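Local atomic coordinates of uncharacterized protein (Yersinia pestis, PDB entry 4RGI), a protein that is of unknown function but carries a KTSC domain, folded as a small alpha-beta sandwich with an antiparallel sheet. Residues 24-29 against 39-44; 34-39 against 67-72. All coordinates share one frame; numbering follows the deposited sequence.

Contact 1: residues 24-29 against 39-44; sequences RMLEIQ and LGVPER
Leu39 opens the contact with an apolar touch beside Met25, a selenomethionine at the start of strand 25-30. Its CG lies anti to the carbonyl carbon (chi1 -54°); with chi2 near -177°, this lays the CD2 branch against Met25. The two side chains run side by side in the same direction, with Leu39 CD2 3.8 Å from Met25 SE. The Met25 chain is extended as far as SE and bends only at chi3, so CG and SE lie along the leucine methyl while CE is farther off.

At Gly40 the backbone turns with positive phi, and Gly40 N gives a weak, strongly bent bond of 3.0 Å to Arg24 O. Val41 N makes the better bond to the same oxygen, 2.9 Å from Arg24 O with 156° at the hydrogen, approaching from above the carbonyl plane. One carbonyl thus receives two successive amides. That carbonyl belongs to a residue with left-handed backbone angles: Arg24 and Met25 form a G1 beta bulge opposite Asp20.

Val41 also brings in its side chain. CG2, anti to the carbonyl carbon, rests 4.0 Å from Leu26 CB, while Val41 O takes a hydrogen bond from Tyr19 OH and lies 3.5 Å from Arg24 CB. Pro42 follows at the N-cap position of helix 43-51. The Glu43 carboxylate and Arg24 guanidinium remain apart, 6.8 Å between Glu43 OE1 and Arg24 NE, so any attraction is probably diffuse.

The example illustrates how a connection between a strand and a helix can be held by the main chain: a doubly used backbone oxygen fixes the turn at Gly40 and Val41. Between the two segments the polar grip is entirely main chain, and the side chains add the apolar touches beside it.

Contact 2: residues 34-39 against 67-72; sequences GTYQYL and FLCRKI
Two tyrosines and a cysteine form the apolar centre. Cys69 CB sits over one face of the Tyr38 ring, offset toward its rim and 3.4 Å from Tyr38 CE1, a CH-pi contact. Cys69 SG, held in the crowded position between backbone N and carbonyl carbon (chi1 78°), lies oblique to both rings, 3.9 Å from Tyr36 CD2. Lys71 CB sits over one face of Tyr36, offset toward its rim and 3.8 Å from Tyr36 CE2, and the extended chain crosses obliquely on toward CZ and OH.

On the sheet face bearing Thr35 and Gln37, Ile72 spreads its two branches: CD1 meets Thr35 CG2 at 3.7 Å, and CG2 reaches the Gln37 amide. The backbone ladder is antiparallel, with Gln37 and Arg70 a hydrogen-bonded pair.

The polar edge comes last. The Arg70 guanidinium grips Gln37 OE1 side-on, with NE 2.9 Å and NH2 3.1 Å from that oxygen, which lies in the guanidinium plane although the amide is turned 45° to it. Leu39 methyls lie over a guanidinium face, and Glu27 takes the Gln37 NE2 hydrogen bond, which fixes the amide's flip. A water joins Thr35 N to Ile72 O.

Strand 69-72, outermost in the sheet, returns after helices 43-51 and 55-63 to pair with strand 34-39, whose other edge bonds to strand 25-30.

In the fold
Contacts 1 and 2 have centres about 9 Å apart and share Leu39, which belongs to a segment of each. Their segments alternate along the chain, and strands 25-30, 34-39 and 69-72 lie in that order in one antiparallel sheet. Probable backbone hydrogen bonds tie them: Leu26 O to Tyr38 N at 2.7 Å and Ile28 N to Tyr36 O at 2.9 Å. Gly40 O also packs 3.4 Å from Phe67 CE1. The function is unknown, so no site can be assigned to either contact; a glycerol, probably from the crystallisation liquor, lies about 3 Å (nearest atoms) from the Arg24 side chain and is hydrogen-bonded to Glu43 N.

Contact 1: residues 24-29 against 39-44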
loop_
_atom_site.group_PDB
_atom_site.type_symbol
_atom_site.label_atom_id
_atom_site.label_comp_id
_atom_site.label_asym_id
_atom_site.label_seq_id
_atom_site.Cartn_x
_atom_site.Cartn_y
_atom_site.Cartn_z
ATOM N N ARG A 24 -5.377 0.300 11.099
ATOM C CA ARG A 24 -5.307 1.288 10.018
ATOM C C ARG A 24 -3.940 1.277 9.347
ATOM O O ARG A 24 -3.330 2.323 9.111
ATOM C CB ARG A 24 -5.615 2.688 10.536
ATOM C CG ARG A 24 -6.792 2.768 11.498
ATOM C CD ARG A 24 -8.121 2.364 10.905
ATOM N NE ARG A 24 -9.238 2.914 11.684
ATOM C CZ ARG A 24 -9.613 2.489 12.891
ATOM N NH1 ARG A 24 -8.970 1.495 13.488
ATOM N NH2 ARG A 24 -10.638 3.062 13.512
HETATM N N MSE A 25 -3.486 0.076 9.014
HETATM C CA MSE A 25 -2.153 -0.112 8.464
HETATM C C MSE A 25 -2.200 -0.648 7.048
HETATM O O MSE A 25 -2.957 -1.576 6.766
HETATM C CB MSE A 25 -1.369 -1.051 9.368
HETATM C CG MSE A 25 0.082 -1.261 8.984
HETATM SE SE MSE A 25 0.962 -2.109 10.483
HETATM C CE MSE A 25 0.242 -3.914 10.273
ATOM N N LEU A 26 -1.414 -0.042 6.156
ATOM C CA LEU A 26 -1.367 -0.423 4.757
ATOM C C LEU A 26 -0.022 -1.065 4.481
ATOM O O LEU A 26 0.991 -0.512 4.865
ATOM C CB LEU A 26 -1.544 0.804 3.873
ATOM C CG LEU A 26 -1.475 0.610 2.371
ATOM C CD1 LEU A 26 -2.760 -0.023 1.855
ATOM C CD2 LEU A 26 -1.273 1.954 1.759
ATOM N N GLU A 27 -0.002 -2.226 3.829
ATOM C CA GLU A 27 1.270 -2.884 3.549
ATOM C C GLU A 27 1.459 -2.987 2.046
ATOM O O GLU A 27 0.581 -3.469 1.334
ATOM C CB GLU A 27 1.322 -4.265 4.205
ATOM C CG GLU A 27 2.705 -4.876 4.268
ATOM C CD GLU A 27 2.738 -6.111 5.170
ATOM O OE1 GLU A 27 2.844 -5.959 6.403
ATOM O OE2 GLU A 27 2.620 -7.224 4.636
ATOM N N ILE A 28 2.601 -2.512 1.566
ATOM C CA ILE A 28 2.862 -2.492 0.135
ATOM C C ILE A 28 4.137 -3.276 -0.149
ATOM O O ILE A 28 5.179 -2.966 0.406
ATOM C CB ILE A 28 3.040 -1.070 -0.402
ATOM C CG1 ILE A 28 1.834 -0.198 -0.036
ATOM C CG2 ILE A 28 3.231 -1.122 -1.928
ATOM C CD1 ILE A 28 1.936 1.215 -0.571
ATOM N N GLN A 29 4.048 -4.291 -0.997
ATOM C CA GLN A 29 5.249 -4.980 -1.434
ATOM C C GLN A 29 5.669 -4.465 -2.816
ATOM O O GLN A 29 4.935 -4.618 -3.786
ATOM C CB GLN A 29 5.006 -6.482 -1.455
ATOM C CG GLN A 29 6.147 -7.279 -2.045
ATOM C CD GLN A 29 5.838 -8.746 -2.079
ATOM O OE1 GLN A 29 4.690 -9.152 -2.268
ATOM N NE2 GLN A 29 6.871 -9.564 -1.900
ATOM N N LEU A 39 1.435 3.762 8.161
ATOM C CA LEU A 39 0.648 3.768 9.383
ATOM C C LEU A 39 -0.375 4.866 9.347
ATOM O O LEU A 39 -0.112 5.940 8.835
ATOM C CB LEU A 39 1.549 3.939 10.604
ATOM C CG LEU A 39 2.678 2.933 10.716
ATOM C CD1 LEU A 39 3.429 3.188 11.997
ATOM C CD2 LEU A 39 2.095 1.561 10.729
ATOM N N GLY A 40 -1.555 4.590 9.879
ATOM C CA GLY A 40 -2.571 5.609 10.006
ATOM C C GLY A 40 -3.237 5.928 8.690
ATOM O O GLY A 40 -3.553 7.070 8.421
ATOM N N VAL A 41 -3.456 4.898 7.883
ATOM C CA VAL A 41 -4.089 5.028 6.578
ATOM C C VAL A 41 -5.567 4.691 6.683
ATOM O O VAL A 41 -5.916 3.602 7.137
ATOM C CB VAL A 41 -3.397 4.090 5.550
ATOM C CG1 VAL A 41 -4.059 4.171 4.197
ATOM C CG2 VAL A 41 -1.931 4.452 5.442
ATOM N N PRO A 42 -6.442 5.620 6.264
ATOM C CA PRO A 42 -7.882 5.393 6.348
ATOM C C PRO A 42 -8.362 4.352 5.351
ATOM O O PRO A 42 -7.779 4.186 4.287
ATOM C CB PRO A 42 -8.475 6.767 6.025
ATOM C CG PRO A 42 -7.457 7.436 5.215
ATOM C CD PRO A 42 -6.131 6.955 5.734
ATOM N N GLU A 43 -9.432 3.654 5.700
ATOM C CA GLU A 43 -9.914 2.575 4.851
ATOM C C GLU A 43 -10.302 3.073 3.459
ATOM O O GLU A 43 -10.078 2.379 2.473
ATOM C CB GLU A 43 -11.097 1.869 5.521
ATOM C CG GLU A 43 -11.632 0.685 4.731
ATOM C CD GLU A 43 -12.714 -0.079 5.473
ATOM O OE1 GLU A 43 -12.945 0.220 6.664
ATOM O OE2 GLU A 43 -13.332 -0.979 4.866
ATOM N N ARG A 44 -10.852 4.284 3.366
ATOM C CA ARG A 44 -11.223 4.824 2.068
ATOM C C ARG A 44 -10.021 4.932 1.136
ATOM O O ARG A 44 -10.147 4.711 -0.058
ATOM C CB ARG A 44 -11.889 6.187 2.226
ATOM C CG ARG A 44 -12.328 6.841 0.911
ATOM C CD ARG A 44 -13.268 5.939 0.103
ATOM N NE ARG A 44 -13.783 6.630 -1.074
ATOM C CZ ARG A 44 -14.519 6.042 -2.019
ATOM N NH1 ARG A 44 -14.833 4.763 -1.923
ATOM N NH2 ARG A 44 -14.946 6.741 -3.053
#

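Contact 2: residues 34-39 against 67-72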
loop_
_atom_site.group_PDB
_atom_site.type_symbol
_atom_site.label_atom_id
_atom_site.label_comp_id
_atom_site.label_asym_id
_atom_site.label_seq_id
_atom_site.Cartn_x
_atom_site.Cartn_y
_atom_site.Cartn_z
ATOM N N GLY A 34 11.374 -3.995 -1.855
ATOM C CA GLY A 34 10.969 -4.652 -0.619
ATOM C C GLY A 34 9.584 -4.299 -0.121
ATOM O O GLY A 34 8.756 -3.797 -0.872
ATOM N N THR A 35 9.327 -4.561 1.156
ATOM C CA THR A 35 7.984 -4.380 1.708
ATOM C C THR A 35 7.939 -3.303 2.788
ATOM O O THR A 35 8.766 -3.284 3.678
ATOM C CB THR A 35 7.453 -5.714 2.271
ATOM O OG1 THR A 35 7.474 -6.690 1.221
ATOM C CG2 THR A 35 6.035 -5.573 2.775
ATOM N N TYR A 36 6.974 -2.393 2.670
ATOM C CA TYR A 36 6.802 -1.300 3.631
ATOM C C TYR A 36 5.418 -1.298 4.244
ATOM O O TYR A 36 4.452 -1.640 3.570
ATOM C CB TYR A 36 7.010 0.051 2.950
ATOM C CG TYR A 36 8.439 0.371 2.616
ATOM C CD1 TYR A 36 9.106 -0.313 1.621
ATOM C CD2 TYR A 36 9.120 1.376 3.288
ATOM C CE1 TYR A 36 10.409 -0.019 1.310
ATOM C CE2 TYR A 36 10.435 1.663 2.994
ATOM C CZ TYR A 36 11.069 0.972 2.005
ATOM O OH TYR A 36 12.381 1.257 1.705
ATOM N N GLN A 37 5.322 -0.864 5.501
ATOM C CA GLN A 37 4.052 -0.597 6.141
ATOM C C GLN A 37 3.849 0.898 6.280
ATOM O O GLN A 37 4.781 1.607 6.649
ATOM C CB GLN A 37 3.986 -1.262 7.519
ATOM C CG GLN A 37 4.032 -2.767 7.433
ATOM C CD GLN A 37 4.067 -3.407 8.795
ATOM O OE1 GLN A 37 4.501 -2.788 9.760
ATOM N NE2 GLN A 37 3.603 -4.646 8.885
ATOM N N TYR A 38 2.628 1.353 6.003
ATOM C CA TYR A 38 2.244 2.755 6.119
ATOM C C TYR A 38 1.215 2.853 7.224
ATOM O O TYR A 38 0.240 2.109 7.233
ATOM C CB TYR A 38 1.676 3.292 4.803
ATOM C CG TYR A 38 2.752 3.450 3.756
ATOM C CD1 TYR A 38 3.366 4.679 3.560
ATOM C CD2 TYR A 38 3.197 2.362 3.014
ATOM C CE1 TYR A 38 4.383 4.835 2.617
ATOM C CE2 TYR A 38 4.216 2.506 2.070
ATOM C CZ TYR A 38 4.801 3.743 1.883
ATOM O OH TYR A 38 5.806 3.899 0.949
ATOM N N LEU A 39 1.435 3.762 8.161
ATOM C CA LEU A 39 0.648 3.768 9.383
ATOM C C LEU A 39 -0.375 4.866 9.347
ATOM O O LEU A 39 -0.112 5.940 8.835
ATOM C CB LEU A 39 1.549 3.939 10.604
ATOM C CG LEU A 39 2.678 2.933 10.716
ATOM C CD1 LEU A 39 3.429 3.188 11.997
ATOM C CD2 LEU A 39 2.095 1.561 10.729
ATOM N N PHE A 67 2.122 9.383 4.688
ATOM C CA PHE A 67 1.919 8.592 5.896
ATOM C C PHE A 67 3.259 8.060 6.369
ATOM O O PHE A 67 4.133 7.753 5.552
ATOM C CB PHE A 67 0.953 7.422 5.649
ATOM C CG PHE A 67 -0.377 7.845 5.138
ATOM C CD1 PHE A 67 -1.405 8.149 6.022
ATOM C CD2 PHE A 67 -0.610 7.951 3.771
ATOM C CE1 PHE A 67 -2.636 8.555 5.544
ATOM C CE2 PHE A 67 -1.826 8.356 3.295
ATOM C CZ PHE A 67 -2.844 8.660 4.179
ATOM N N LEU A 68 3.428 7.959 7.681
ATOM C CA LEU A 68 4.648 7.382 8.240
ATOM C C LEU A 68 4.823 5.959 7.742
ATOM O O LEU A 68 3.871 5.173 7.752
ATOM C CB LEU A 68 4.596 7.404 9.764
ATOM C CG LEU A 68 5.864 7.252 10.600
ATOM C CD1 LEU A 68 5.560 7.779 11.981
ATOM C CD2 LEU A 68 6.314 5.807 10.699
ATOM N N CYS A 69 6.040 5.621 7.334
ATOM C CA CYS A 69 6.274 4.263 6.875
ATOM C C CYS A 69 7.512 3.629 7.461
ATOM O O CYS A 69 8.432 4.309 7.933
ATOM C CB CYS A 69 6.338 4.215 5.353
ATOM S SG CYS A 69 7.859 4.765 4.621
ATOM N N ARG A 70 7.500 2.308 7.478
ATOM C CA ARG A 70 8.647 1.548 7.923
ATOM C C ARG A 70 8.830 0.333 7.026
ATOM O O ARG A 70 7.859 -0.265 6.546
ATOM C CB ARG A 70 8.487 1.128 9.381
ATOM C CG ARG A 70 7.278 0.288 9.646
ATOM C CD ARG A 70 7.058 0.074 11.125
ATOM N NE ARG A 70 5.878 -0.754 11.351
ATOM C CZ ARG A 70 5.156 -0.730 12.464
ATOM N NH1 ARG A 70 5.500 0.085 13.451
ATOM N NH2 ARG A 70 4.091 -1.513 12.588
ATOM N N LYS A 71 10.090 -0.016 6.783
ATOM C CA LYS A 71 10.406 -1.173 5.976
ATOM C C LYS A 71 10.395 -2.410 6.867
ATOM O O LYS A 71 10.905 -2.381 7.989
ATOM C CB LYS A 71 11.762 -1.012 5.294
ATOM C CG LYS A 71 11.993 -2.045 4.218
ATOM C CD LYS A 71 13.345 -1.912 3.544
ATOM C CE LYS A 71 13.462 -2.937 2.424
ATOM N NZ LYS A 71 14.862 -3.296 2.123
ATOM N N ILE A 72 9.801 -3.491 6.386
ATOM C CA ILE A 72 9.810 -4.726 7.165
ATOM C C ILE A 72 10.625 -5.805 6.460
ATOM O O ILE A 72 10.618 -5.910 5.235
ATOM C CB ILE A 72 8.386 -5.235 7.441
ATOM C CG1 ILE A 72 7.677 -5.625 6.149
ATOM C CG2 ILE A 72 7.584 -4.185 8.186
ATOM C CD1 ILE A 72 6.340 -6.282 6.382
HETATM O O HOH W 1 11.267 -5.909 2.598
#